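Local coordinates for protein diaminobutyrate-pyruvate transaminase and L-2,4-diaminobutyrate decarboxylase (Vibrio parahaemolyticus, PDB 2QMA) that probably decarboxylates L-2,4-diaminobutyrate with pyridoxal 5'-phosphate in this C-terminal domain, one part of a longer protein that probably also acts as a transaminase, at residues Ala35-His40 with Ala78-Val83; Ala120-Leu125 with Ala377-Met382; Met113-Ala118 with Tyr328-Cys333; Pro55-Asp60 with Ala92-Phe97; Asn126-Ser131 with Ala370-Phe375. All coordinates share one frame; numbering follows the deposited sequence. Where two conformers were deposited one is given.

Interaction 1 (Ala35-His40 with Ala78-Val83); sequences ASVMSH and APLKSV
K81 lays the aliphatic start of its chain across one face of the H40 imidazole. Of the methylenes, CG lies most squarely over the face, 3.8 Å from the centroid of the H40 ring and 16° off the ring normal, a CH-pi contact displaced toward the rim. CB of K81 lies nearest NE2 and CE1 of the ring, and CD nearest ND1, which means that the methylenes cross the imidazole. H40 meets them because its CG is anti to the backbone N (chi1 -168°), on a CB already directed at helix 80-92. The rest of the lysine runs on extended, and its amine reaches S36, one turn earlier than H40 on helix 32-51: NZ donates to OG of S36 at 2.5 Å, short enough to be read with caution. A lysine suits this place, since its methylenes can cover a ring while its tip finds a hydroxyl. Beside these polar groups, V37 and L80 cross at about a right angle, CG1 of V37 meeting CD2 of L80 at 3.7 Å. V37 also rests on I84, so branched apolar side chains meet between the two helices. The second subunit adds to it, its M113 packing on L80 and its V116 on M38. H40 has its strongest polar partner in D85, whose OD1 is hydrogen-bonded to NE2. That carboxylate would be expected to favour a protonated imidazole, whereas the K81 amine, 4.9 Å from NZ to ND1 of H40, would work against it; the ionisation of the ring may therefore depend on a balance between the two.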
# COMPACT_ATOMS: atom_id res chain seq x y z
N ALA A 35 12.01 -14.31 -18.54
CA ALA A 35 12.13 -13.43 -19.71
C ALA A 35 11.04 -13.71 -20.74
O ALA A 35 10.40 -12.79 -21.26
CB ALA A 35 13.52 -13.58 -20.32
N SER A 36 10.81 -15.00 -21.01
CA SER A 36 9.82 -15.43 -21.98
C SER A 36 8.40 -15.01 -21.59
O SER A 36 7.61 -14.58 -22.45
CB SER A 36 9.91 -16.95 -22.17
OG SER A 36 8.98 -17.39 -23.13
N VAL A 37 8.07 -15.14 -20.30
CA VAL A 37 6.74 -14.77 -19.79
C VAL A 37 6.47 -13.24 -19.83
O VAL A 37 5.43 -12.78 -20.30
CB VAL A 37 6.50 -15.36 -18.35
CG1 VAL A 37 5.27 -14.75 -17.66
CG2 VAL A 37 6.43 -16.90 -18.38
N MSE A 38 7.46 -12.49 -19.37
CA MSE A 38 7.43 -11.04 -19.35
C MSE A 38 7.38 -10.50 -20.77
O MSE A 38 6.61 -9.59 -21.03
CB MSE A 38 8.65 -10.52 -18.61
CG MSE A 38 8.67 -10.87 -17.12
SE MSE A 38 6.95 -10.81 -16.18
CE MSE A 38 7.12 -12.51 -15.19
N SER A 39 8.20 -11.04 -21.68
CA SER A 39 8.12 -10.64 -23.08
C SER A 39 6.71 -10.92 -23.67
O SER A 39 6.17 -10.08 -24.39
CB SER A 39 9.24 -11.30 -23.91
OG SER A 39 10.49 -10.64 -23.67
N HIS A 40 6.14 -12.09 -23.36
CA HIS A 40 4.74 -12.42 -23.70
C HIS A 40 3.77 -11.35 -23.19
O HIS A 40 2.91 -10.87 -23.92
CB HIS A 40 4.33 -13.79 -23.13
CG HIS A 40 3.03 -14.29 -23.68
ND1 HIS A 40 2.95 -15.02 -24.85
CD2 HIS A 40 1.75 -14.12 -23.26
CE1 HIS A 40 1.68 -15.30 -25.11
NE2 HIS A 40 0.93 -14.76 -24.16
N ALA A 78 -4.19 -23.56 -15.89
CA ALA A 78 -3.72 -23.38 -17.27
C ALA A 78 -2.28 -22.84 -17.34
O ALA A 78 -1.80 -22.24 -16.37
CB ALA A 78 -4.70 -22.46 -18.06
N PRO A 79 -1.61 -23.04 -18.50
CA PRO A 79 -0.27 -22.48 -18.65
C PRO A 79 -0.32 -20.96 -18.55
O PRO A 79 -1.31 -20.33 -18.95
CB PRO A 79 0.16 -22.89 -20.07
CG PRO A 79 -1.06 -23.44 -20.74
CD PRO A 79 -2.06 -23.79 -19.69
N LEU A 80 0.75 -20.40 -18.00
CA LEU A 80 0.75 -18.98 -17.59
C LEU A 80 0.49 -18.07 -18.80
O LEU A 80 -0.27 -17.11 -18.71
CB LEU A 80 2.06 -18.60 -16.88
CG LEU A 80 2.22 -17.13 -16.41
CD1 LEU A 80 0.93 -16.62 -15.78
CD2 LEU A 80 3.36 -17.04 -15.42
N LYS A 81 1.12 -18.36 -19.92
CA LYS A 81 0.93 -17.52 -21.09
C LYS A 81 -0.54 -17.47 -21.54
O LYS A 81 -1.00 -16.41 -21.98
CB LYS A 81 1.86 -17.95 -22.24
CG LYS A 81 3.32 -17.52 -22.04
CD LYS A 81 4.27 -18.18 -23.04
CE LYS A 81 5.72 -17.88 -22.64
NZ LYS A 81 6.65 -18.07 -23.79
N SER A 82 -1.28 -18.58 -21.44
CA SER A 82 -2.71 -18.54 -21.82
C SER A 82 -3.54 -17.71 -20.82
O SER A 82 -4.47 -17.01 -21.22
CB SER A 82 -3.31 -19.94 -22.11
OG SER A 82 -3.49 -20.74 -20.96
N VAL A 83 -3.19 -17.79 -19.54
CA VAL A 83 -3.85 -17.01 -18.50
C VAL A 83 -3.61 -15.52 -18.75
O VAL A 83 -4.54 -14.69 -18.60
CB VAL A 83 -3.35 -17.38 -17.10
CG1 VAL A 83 -4.00 -16.46 -16.05
CG2 VAL A 83 -3.64 -18.90 -16.77

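Interaction 2 (Ala120-Leu125 with Ala377-Met382); sequences AMIAAL and ALKVFM
NZ of K379 is gripped by four groups: the carboxylates of E119 and D376 in salt bridges, and the carbonyl oxygens of T330 and S332 in hydrogen bonds. The chain leading to that amine is extended, and its methylenes pass I122 at about a right angle, with CE of K379 3.9 Å from CD1 of I122. Lysine thus serves twice here, as an apolar surface along its length and a charge at its tip. In L378, chi1 (-180°) sets CG anti to the backbone N, and chi2 (67°) then turns CD2 to CB of M121 at 3.8 Å and CG1 of I122 at 4.0 Å, leucine and isoleucine sliding past each other in opposite directions. The selenium atoms of the selenomethionines M121 and M382 lie 3.9 Å apart, a tentative contact, since M121 has two deposited conformers. The axes of the two segments approach to 10.3 Å, with 141° between their N-to-C directions. V87 and I84 of the second subunit pack on M121 and M382. Because the contacts between the two segments are all apolar, the buried ammonium depends on partners beyond them; the nearby R374 guanidinium would oppose its charge, and the carboxylates probably offset both.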
# COMPACT_ATOMS: atom_id res chain seq x y z
N ALA A 120 8.56 -3.13 -13.00
CA ALA A 120 9.13 -4.41 -13.47
C ALA A 120 10.27 -4.90 -12.58
O ALA A 120 10.32 -6.09 -12.21
CB ALA A 120 9.57 -4.34 -14.97
N MSE A 121 11.15 -3.96 -12.21
CA MSE A 121 12.25 -4.26 -11.30
C MSE A 121 11.78 -4.47 -9.85
O MSE A 121 12.24 -5.38 -9.17
CB MSE A 121 13.33 -3.19 -11.39
CG MSE A 121 13.94 -3.10 -12.78
SE MSE A 121 15.13 -1.58 -13.01
CE MSE A 121 16.58 -2.22 -11.87
N ILE A 122 10.83 -3.65 -9.40
CA ILE A 122 10.27 -3.82 -8.06
C ILE A 122 9.71 -5.25 -7.94
O ILE A 122 9.95 -5.95 -6.97
CB ILE A 122 9.12 -2.77 -7.75
CG1 ILE A 122 9.67 -1.32 -7.79
CG2 ILE A 122 8.45 -3.07 -6.39
CD1 ILE A 122 8.65 -0.17 -7.85
N ALA A 123 8.91 -5.65 -8.92
CA ALA A 123 8.19 -6.93 -8.87
C ALA A 123 9.18 -8.13 -8.86
O ALA A 123 8.99 -9.13 -8.15
CB ALA A 123 7.23 -7.00 -10.08
N ALA A 124 10.26 -8.00 -9.62
CA ALA A 124 11.24 -9.07 -9.79
C ALA A 124 12.12 -9.20 -8.56
O ALA A 124 12.46 -10.30 -8.16
CB ALA A 124 12.08 -8.84 -11.04
N LEU A 125 12.44 -8.08 -7.94
CA LEU A 125 13.25 -8.12 -6.71
C LEU A 125 12.41 -8.42 -5.47
O LEU A 125 12.91 -9.00 -4.50
CB LEU A 125 13.98 -6.80 -6.50
CG LEU A 125 15.07 -6.48 -7.55
CD1 LEU A 125 15.58 -5.01 -7.37
CD2 LEU A 125 16.19 -7.53 -7.56
N ALA A 377 9.69 3.72 -3.94
CA ALA A 377 10.58 4.88 -4.07
C ALA A 377 11.44 4.72 -5.32
O ALA A 377 12.01 5.70 -5.83
CB ALA A 377 11.45 5.01 -2.83
N LEU A 378 11.51 3.48 -5.84
CA LEU A 378 12.35 3.21 -7.04
C LEU A 378 11.79 4.00 -8.22
O LEU A 378 12.55 4.57 -9.00
CB LEU A 378 12.51 1.71 -7.37
CG LEU A 378 13.39 1.38 -8.62
CD1 LEU A 378 14.87 1.73 -8.40
CD2 LEU A 378 13.29 -0.11 -9.09
N LYS A 379 10.46 4.09 -8.28
CA LYS A 379 9.77 4.84 -9.32
C LYS A 379 10.30 6.29 -9.37
O LYS A 379 10.69 6.74 -10.45
CB LYS A 379 8.26 4.87 -9.08
CG LYS A 379 7.61 3.49 -9.01
CD LYS A 379 6.22 3.63 -8.36
CE LYS A 379 5.69 2.32 -7.97
NZ LYS A 379 4.24 2.40 -7.65
N VAL A 380 10.31 7.00 -8.23
CA VAL A 380 10.73 8.39 -8.23
C VAL A 380 12.25 8.45 -8.52
O VAL A 380 12.72 9.35 -9.23
CB VAL A 380 10.42 9.11 -6.89
CG1 VAL A 380 10.80 10.59 -6.97
CG2 VAL A 380 8.93 8.95 -6.49
N PHE A 381 13.01 7.51 -7.95
CA PHE A 381 14.47 7.49 -8.12
C PHE A 381 14.79 7.40 -9.61
O PHE A 381 15.62 8.17 -10.12
CB PHE A 381 15.07 6.33 -7.30
CG PHE A 381 16.57 6.19 -7.39
CD1 PHE A 381 17.41 7.03 -6.68
CD2 PHE A 381 17.13 5.13 -8.10
CE1 PHE A 381 18.79 6.85 -6.70
CE2 PHE A 381 18.51 4.96 -8.13
CZ PHE A 381 19.33 5.81 -7.43
N MSE A 382 14.10 6.50 -10.32
CA MSE A 382 14.31 6.36 -11.78
C MSE A 382 13.75 7.53 -12.58
O MSE A 382 14.42 8.04 -13.49
CB MSE A 382 13.75 5.02 -12.29
CG MSE A 382 14.42 3.84 -11.59
SE MSE A 382 14.09 2.10 -12.33
CE MSE A 382 14.39 2.51 -14.21

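Interaction 3 (Met113-Ala118 with Tyr328-Cys333); sequences MPAVAA and YQTISC
CB of A115 is pressed against the backbone and amide of the loop 328-333, whereas its neighbour V116 only brushes that loop. On the tight side, CB of A115 stands 3.5 Å from OE1 of Q329 and 3.7 Å from the backbone N of T330, with the CA atoms of A115 and Q329 just 5.3 Å apart. So close an approach suits alanine, whose single methyl lets the helix come this near the loop. The backbone N of T330 is buried here and has no hydrogen-bonding partner in the model. Q329 turns back at chi2 (-53°), bringing its amide group beside the alanine. That amide is fixed at both ends: OE1 is hydrogen-bonded to OG1 of T383, and NE2 to the carbonyl of F327. The looser side is a single methyl pair, CG2 of V116 and CG2 of T330, 4.1 Å apart, where the two side chains cross at about a right angle. It is no more open to solvent, for all the touching residues are buried. T330 has chi1 of 51°, which puts OG1 between the backbone N and the carbonyl carbon, and that hydroxyl hydrogen-bonds to E119. Beyond the contact, the ring of Y328 meets F23 of the second subunit edge to face. The loop follows closely on K325, the lysine predicted to carry pyridoxal phosphate, unmodified in this structure, whose side chain is about 8 Å from that of Y328, and it leads into strand 334-338 of the seven-stranded mixed sheet, as befits the large domain of a fold-type I pyridoxal-phosphate enzyme.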
# COMPACT_ATOMS: atom_id res chain seq x y z
N MSE A 113 6.58 6.45 -18.16
CA MSE A 113 7.35 5.29 -18.57
C MSE A 113 8.38 4.82 -17.54
O MSE A 113 8.50 3.62 -17.30
CB MSE A 113 8.02 5.54 -19.92
CG MSE A 113 8.45 4.26 -20.61
SE MSE A 113 6.90 3.32 -21.25
CE MSE A 113 6.49 4.50 -22.78
N PRO A 114 9.16 5.76 -16.96
CA PRO A 114 10.10 5.37 -15.92
C PRO A 114 9.49 4.71 -14.69
O PRO A 114 10.12 3.83 -14.11
CB PRO A 114 10.79 6.70 -15.54
CG PRO A 114 9.98 7.76 -16.12
CD PRO A 114 9.32 7.19 -17.32
N ALA A 115 8.29 5.14 -14.30
CA ALA A 115 7.54 4.43 -13.24
C ALA A 115 7.12 3.01 -13.68
O ALA A 115 7.26 2.08 -12.91
CB ALA A 115 6.37 5.22 -12.80
N VAL A 116 6.65 2.85 -14.92
CA VAL A 116 6.28 1.51 -15.41
C VAL A 116 7.51 0.56 -15.48
O VAL A 116 7.43 -0.59 -15.05
CB VAL A 116 5.49 1.61 -16.74
CG1 VAL A 116 5.11 0.19 -17.30
CG2 VAL A 116 4.25 2.43 -16.54
N ALA A 117 8.65 1.04 -15.99
CA ALA A 117 9.88 0.23 -16.02
C ALA A 117 10.25 -0.11 -14.58
O ALA A 117 10.58 -1.26 -14.30
CB ALA A 117 11.03 0.98 -16.69
N ALA A 118 10.21 0.88 -13.68
CA ALA A 118 10.55 0.65 -12.26
C ALA A 118 9.70 -0.49 -11.65
O ALA A 118 10.22 -1.31 -10.89
CB ALA A 118 10.41 1.96 -11.44
N TYR A 328 2.91 11.59 -11.96
CA TYR A 328 2.72 10.50 -12.95
C TYR A 328 3.26 9.11 -12.60
O TYR A 328 3.39 8.26 -13.48
CB TYR A 328 3.34 10.93 -14.28
CG TYR A 328 2.86 12.28 -14.74
CD1 TYR A 328 1.52 12.47 -15.14
CD2 TYR A 328 3.75 13.35 -14.89
CE1 TYR A 328 1.07 13.70 -15.62
CE2 TYR A 328 3.30 14.61 -15.40
CZ TYR A 328 1.96 14.76 -15.74
OH TYR A 328 1.50 15.97 -16.21
N GLN A 329 3.57 8.89 -11.32
CA GLN A 329 4.02 7.58 -10.88
C GLN A 329 2.83 6.60 -10.82
O GLN A 329 1.70 7.03 -10.56
CB GLN A 329 4.74 7.68 -9.51
CG GLN A 329 5.88 8.73 -9.55
CD GLN A 329 6.88 8.47 -10.70
OE1 GLN A 329 7.70 7.56 -10.62
NE2 GLN A 329 6.77 9.26 -11.77
N THR A 330 3.09 5.31 -11.01
CA THR A 330 2.05 4.31 -10.81
C THR A 330 1.59 4.20 -9.32
O THR A 330 2.39 4.37 -8.37
CB THR A 330 2.50 2.91 -11.27
OG1 THR A 330 3.76 2.62 -10.69
CG2 THR A 330 2.64 2.81 -12.84
N ILE A 331 0.31 3.93 -9.12
CA ILE A 331 -0.17 3.62 -7.75
C ILE A 331 0.52 2.38 -7.20
O ILE A 331 0.68 1.43 -7.94
CB ILE A 331 -1.70 3.43 -7.76
CG1 ILE A 331 -2.40 4.72 -8.23
CG2 ILE A 331 -2.22 2.94 -6.37
CD1 ILE A 331 -3.70 4.41 -8.98
N SER A 332 0.99 2.34 -5.93
CA SER A 332 1.07 3.44 -4.95
C SER A 332 2.41 4.14 -5.01
O SER A 332 3.46 3.53 -5.33
CB SER A 332 0.94 2.85 -3.54
OG SER A 332 1.73 1.65 -3.44
N CYS A 333 2.41 5.42 -4.67
CA CYS A 333 3.68 6.14 -4.58
C CYS A 333 3.31 7.44 -3.88
O CYS A 333 2.82 8.36 -4.52
CB CYS A 333 4.26 6.38 -5.97
SG CYS A 333 6.02 6.84 -5.99

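Interaction 4 (Pro55-Asp60 with Ala92-Phe97); sequences PYSGMD and AKNAIF
S57 turns OG between its own backbone N and carbonyl carbon (chi1 77°), while N94 holds CG anti to its carbonyl carbon (chi1 -64°) and chi2 (-57°) turns OD1 toward the serine. OG of S57 donates to OD1 of N94 at 2.7 Å, in the carbonyl plane and on a lone pair. The same OG accepts from the backbone N of M59 at 3.2 Å, and the carbonyl of L90 holds ND2 of N94. The M59 side chain crosses that of N94 obliquely, its selenium 3.7 Å from ND2 of N94. Y56 brings its ring edge to the second loop, CE1 lying 3.2 Å from O of N94, which accepts from OG of S136 of the second subunit; the Y56 hydroxyl donates to O of M59. N of F97 gives a nearly straight bond to O of P55 at 2.8 Å. A water donates to the carbonyls of K93 and A95 and accepts weakly from N of S57. W132 of the second subunit meets the Y56 ring edge to face. An ST turn at S57 thus docks on the type I turn A92-A95, tying together the loops after helices 32-51 and 80-92 where they meet the partner subunit.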
# COMPACT_ATOMS: atom_id res chain seq x y z
N PRO A 55 -11.70 5.71 -23.94
CA PRO A 55 -11.36 5.56 -22.51
C PRO A 55 -11.87 4.25 -21.90
O PRO A 55 -11.20 3.66 -21.04
CB PRO A 55 -12.08 6.72 -21.83
CG PRO A 55 -12.59 7.58 -22.86
CD PRO A 55 -12.44 6.96 -24.21
N TYR A 56 -13.07 3.84 -22.30
CA TYR A 56 -13.69 2.57 -21.85
C TYR A 56 -14.34 1.82 -23.04
O TYR A 56 -14.90 2.44 -23.96
CB TYR A 56 -14.72 2.83 -20.71
CG TYR A 56 -15.48 1.56 -20.32
CD1 TYR A 56 -14.81 0.44 -19.81
CD2 TYR A 56 -16.87 1.50 -20.42
CE1 TYR A 56 -15.53 -0.74 -19.45
CE2 TYR A 56 -17.59 0.34 -20.07
CZ TYR A 56 -16.92 -0.78 -19.59
OH TYR A 56 -17.64 -1.90 -19.25
N SER A 57 -14.27 0.48 -23.03
CA SER A 57 -14.77 -0.33 -24.12
C SER A 57 -16.28 -0.17 -24.39
O SER A 57 -16.76 -0.50 -25.48
CB SER A 57 -14.43 -1.79 -23.84
OG SER A 57 -15.33 -2.31 -22.88
N GLY A 58 -17.03 0.31 -23.38
CA GLY A 58 -18.48 0.44 -23.47
C GLY A 58 -19.27 -0.86 -23.23
O GLY A 58 -20.51 -0.85 -23.26
N MSE A 59 -18.55 -1.96 -22.97
CA MSE A 59 -19.18 -3.23 -22.60
C MSE A 59 -20.18 -3.03 -21.46
O MSE A 59 -19.93 -2.26 -20.56
CB MSE A 59 -18.12 -4.26 -22.19
CG MSE A 59 -18.72 -5.57 -21.73
SE MSE A 59 -17.39 -6.95 -21.60
CE MSE A 59 -17.23 -7.38 -23.48
N ASP A 60 -21.32 -3.71 -21.54
CA ASP A 60 -22.30 -3.69 -20.47
C ASP A 60 -21.62 -4.15 -19.17
O ASP A 60 -20.97 -5.19 -19.16
CB ASP A 60 -23.46 -4.63 -20.84
CG ASP A 60 -24.53 -4.71 -19.76
OD1 ASP A 60 -25.09 -3.65 -19.37
OD2 ASP A 60 -24.83 -5.83 -19.31
N ALA A 92 -7.96 -6.43 -19.25
CA ALA A 92 -7.23 -5.28 -19.78
C ALA A 92 -8.05 -4.56 -20.83
O ALA A 92 -8.18 -3.33 -20.79
CB ALA A 92 -5.86 -5.71 -20.34
N LYS A 93 -8.56 -5.31 -21.81
CA LYS A 93 -9.37 -4.73 -22.88
C LYS A 93 -10.56 -3.89 -22.35
O LYS A 93 -10.98 -2.94 -23.03
CB LYS A 93 -9.88 -5.84 -23.82
CG LYS A 93 -10.57 -5.35 -25.06
CD LYS A 93 -10.87 -6.51 -26.03
CE LYS A 93 -11.42 -6.00 -27.36
NZ LYS A 93 -12.12 -7.08 -28.14
N ASN A 94 -11.09 -4.25 -21.18
CA ASN A 94 -12.27 -3.59 -20.61
C ASN A 94 -11.98 -2.66 -19.41
O ASN A 94 -12.88 -2.35 -18.63
CB ASN A 94 -13.33 -4.61 -20.24
CG ASN A 94 -13.88 -5.37 -21.46
OD1 ASN A 94 -14.38 -4.75 -22.41
ND2 ASN A 94 -13.74 -6.69 -21.45
N ALA A 95 -10.73 -2.24 -19.29
CA ALA A 95 -10.27 -1.35 -18.21
C ALA A 95 -10.53 0.13 -18.56
O ALA A 95 -11.01 0.45 -19.64
CB ALA A 95 -8.80 -1.58 -17.98
N ILE A 96 -10.22 1.02 -17.63
CA ILE A 96 -10.34 2.45 -17.90
C ILE A 96 -8.96 2.92 -18.35
O ILE A 96 -7.98 2.84 -17.58
CB ILE A 96 -10.80 3.22 -16.58
CG1 ILE A 96 -12.19 2.76 -16.05
CG2 ILE A 96 -10.68 4.75 -16.79
CD1 ILE A 96 -13.44 3.21 -16.94
N PHE A 97 -8.86 3.42 -19.60
CA PHE A 97 -7.58 3.84 -20.14
C PHE A 97 -7.23 5.30 -19.91
O PHE A 97 -7.68 6.20 -20.65
CB PHE A 97 -7.47 3.42 -21.61
CG PHE A 97 -7.36 1.94 -21.78
CD1 PHE A 97 -6.10 1.33 -21.79
CD2 PHE A 97 -8.50 1.15 -21.86
CE1 PHE A 97 -5.97 -0.05 -21.91
CE2 PHE A 97 -8.37 -0.24 -21.97
CZ PHE A 97 -7.08 -0.82 -21.97
O HOH W 1 -11.75 -0.47 -22.00

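Interaction 5 (Asn126-Ser131 with Ala370-Phe375); sequences NQSMDS and ATTKRF
M129 reaches over the loop 370-375 atom by atom. Its CB and CG both lie against the K373 carbonyl, O of K373 being 3.1 Å from CG of M129. CB also rests 3.6 Å from CG of K373, and CG of M129 is 3.3 Å from O of R374. The bend at chi2 (-57°) places selenium 3.8 Å from CB of F375; a second bend, at chi3, turns CE. Selenium stands 4.7 Å from the centroid of the F375 ring and 45° off its normal, an oblique Met-aromatic contact. The side chain also packs on A138 and E142 of helix 136-152. A long, flexible, polarisable side chain suits this place, for it can follow a neighbouring backbone and finish against a ring. The backbone N of M129 donates to O of K373 at 2.8 Å. M129 lies in the type I turn S128-S131, between helices 113-125 and 136-152 of the large domain, while the partner loop leads into helix 377-386. That loop follows directly on the unmodelled residues 350-369, consistent with the mobile loop known at this point in related decarboxylases. OD2 of D130 is hydrogen-bonded to NE2 of Q134, and its approach to CG2 of T371 at 3.5 Å is only packing. OG of S128 is modelled 2.4 Å from OD1 of D130, too short to be taken at face value. One water joins the backbones, donating to O of Q127 and accepting from N of F375. NZ of K373 forms a salt bridge with E142, and R374 with E119 of its own chain and, through NH1, with E119 of the second subunit.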
# COMPACT_ATOMS: atom_id res chain seq x y z
N ASN A 126 11.16 -7.96 -5.46
CA ASN A 126 10.26 -8.14 -4.33
C ASN A 126 10.92 -7.83 -2.97
O ASN A 126 10.82 -8.61 -2.04
CB ASN A 126 9.62 -9.54 -4.33
CG ASN A 126 8.40 -9.61 -3.43
OD1 ASN A 126 7.57 -8.68 -3.41
ND2 ASN A 126 8.29 -10.69 -2.64
N GLN A 127 11.58 -6.69 -2.89
CA GLN A 127 12.15 -6.20 -1.62
C GLN A 127 11.04 -5.79 -0.68
O GLN A 127 10.00 -5.30 -1.12
CB GLN A 127 13.12 -5.04 -1.84
CG GLN A 127 14.28 -5.28 -2.88
CD GLN A 127 15.27 -6.32 -2.42
OE1 GLN A 127 16.28 -6.01 -1.81
NE2 GLN A 127 14.99 -7.60 -2.73
N SER A 128 11.26 -6.05 0.60
CA SER A 128 10.40 -5.61 1.67
C SER A 128 11.07 -4.52 2.50
O SER A 128 12.10 -4.76 3.14
CB SER A 128 10.01 -6.83 2.52
OG SER A 128 9.01 -6.44 3.46
N MSE A 129 10.47 -3.32 2.51
CA MSE A 129 11.11 -2.11 3.03
C MSE A 129 11.23 -2.06 4.54
O MSE A 129 11.80 -1.12 5.05
CB MSE A 129 10.37 -0.85 2.57
CG MSE A 129 10.20 -0.79 1.00
SE MSE A 129 11.96 -0.90 0.08
CE MSE A 129 12.63 0.62 0.97
N ASP A 130 10.73 -3.06 5.25
CA ASP A 130 10.74 -2.94 6.70
C ASP A 130 12.10 -3.18 7.34
O ASP A 130 12.33 -2.79 8.50
CB ASP A 130 9.65 -3.77 7.37
CG ASP A 130 9.46 -5.12 6.75
OD1 ASP A 130 9.45 -5.23 5.50
OD2 ASP A 130 9.25 -6.08 7.52
N SER A 131 13.02 -3.83 6.61
CA SER A 131 14.35 -3.97 7.17
C SER A 131 15.40 -4.02 6.08
O SER A 131 15.12 -4.43 4.96
CB SER A 131 14.46 -5.25 7.99
OG SER A 131 14.17 -6.36 7.19
N ALA A 370 3.19 0.97 8.18
CA ALA A 370 3.16 -0.42 7.65
C ALA A 370 4.33 -1.30 8.15
O ALA A 370 5.23 -0.84 8.88
CB ALA A 370 3.09 -0.41 6.11
N THR A 371 4.28 -2.58 7.80
CA THR A 371 5.43 -3.45 7.99
C THR A 371 5.89 -3.77 6.58
O THR A 371 6.35 -2.89 5.87
CB THR A 371 5.06 -4.69 8.82
OG1 THR A 371 4.32 -4.25 9.97
CG2 THR A 371 6.33 -5.48 9.30
N THR A 372 5.73 -5.01 6.17
CA THR A 372 5.87 -5.37 4.76
C THR A 372 5.46 -4.20 3.87
O THR A 372 4.27 -3.89 3.70
CB THR A 372 5.08 -6.67 4.48
OG1 THR A 372 3.77 -6.59 5.07
CG2 THR A 372 5.77 -7.83 5.13
N LYS A 373 6.43 -3.47 3.33
CA LYS A 373 6.07 -2.43 2.38
C LYS A 373 6.94 -2.49 1.12
O LYS A 373 8.08 -2.99 1.15
CB LYS A 373 5.77 -1.05 2.98
CG LYS A 373 6.92 0.00 3.16
CD LYS A 373 6.37 1.40 3.12
CE LYS A 373 7.39 2.40 2.45
NZ LYS A 373 8.55 2.80 3.30
N ARG A 374 6.33 -2.08 0.01
CA ARG A 374 6.96 -2.27 -1.29
C ARG A 374 7.88 -1.10 -1.66
O ARG A 374 7.81 -0.00 -1.09
CB ARG A 374 5.95 -2.67 -2.41
CG ARG A 374 5.33 -1.58 -3.15
CD ARG A 374 4.06 -1.95 -3.90
NE ARG A 374 4.24 -2.91 -5.00
CZ ARG A 374 4.63 -2.59 -6.25
NH1 ARG A 374 4.75 -3.56 -7.17
NH2 ARG A 374 4.87 -1.33 -6.58
N PHE A 375 8.77 -1.41 -2.59
CA PHE A 375 9.85 -0.51 -3.00
C PHE A 375 9.33 0.56 -4.00
O PHE A 375 9.88 0.73 -5.09
CB PHE A 375 10.99 -1.41 -3.57
CG PHE A 375 12.29 -0.67 -3.94
CD1 PHE A 375 12.54 0.64 -3.52
CD2 PHE A 375 13.27 -1.34 -4.67
CE1 PHE A 375 13.74 1.29 -3.87
CE2 PHE A 375 14.48 -0.69 -5.02
CZ PHE A 375 14.70 0.62 -4.61
O HOH W 2 8.96 -4.17 -3.26

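From the N terminus, interaction 1 opens on helix 32-51 and interaction 4 in the loop after it; they then close in that same order, on helix 80-92 and just beyond it, so their loops cross and tie helix 32-51 and the loop after it to helix 80-92 and the loop after that. Only then does helix 113-125 open interactions 3 and 2, followed by interaction 5 in the next loop. All three close some 200 residues or more later, after much of the central sheet has been built. Interaction 3 closes first and crosses the other two, whereas interaction 5 is nested inside interaction 2. Interaction 2 touches both 3 and 5, and all five border the second subunit.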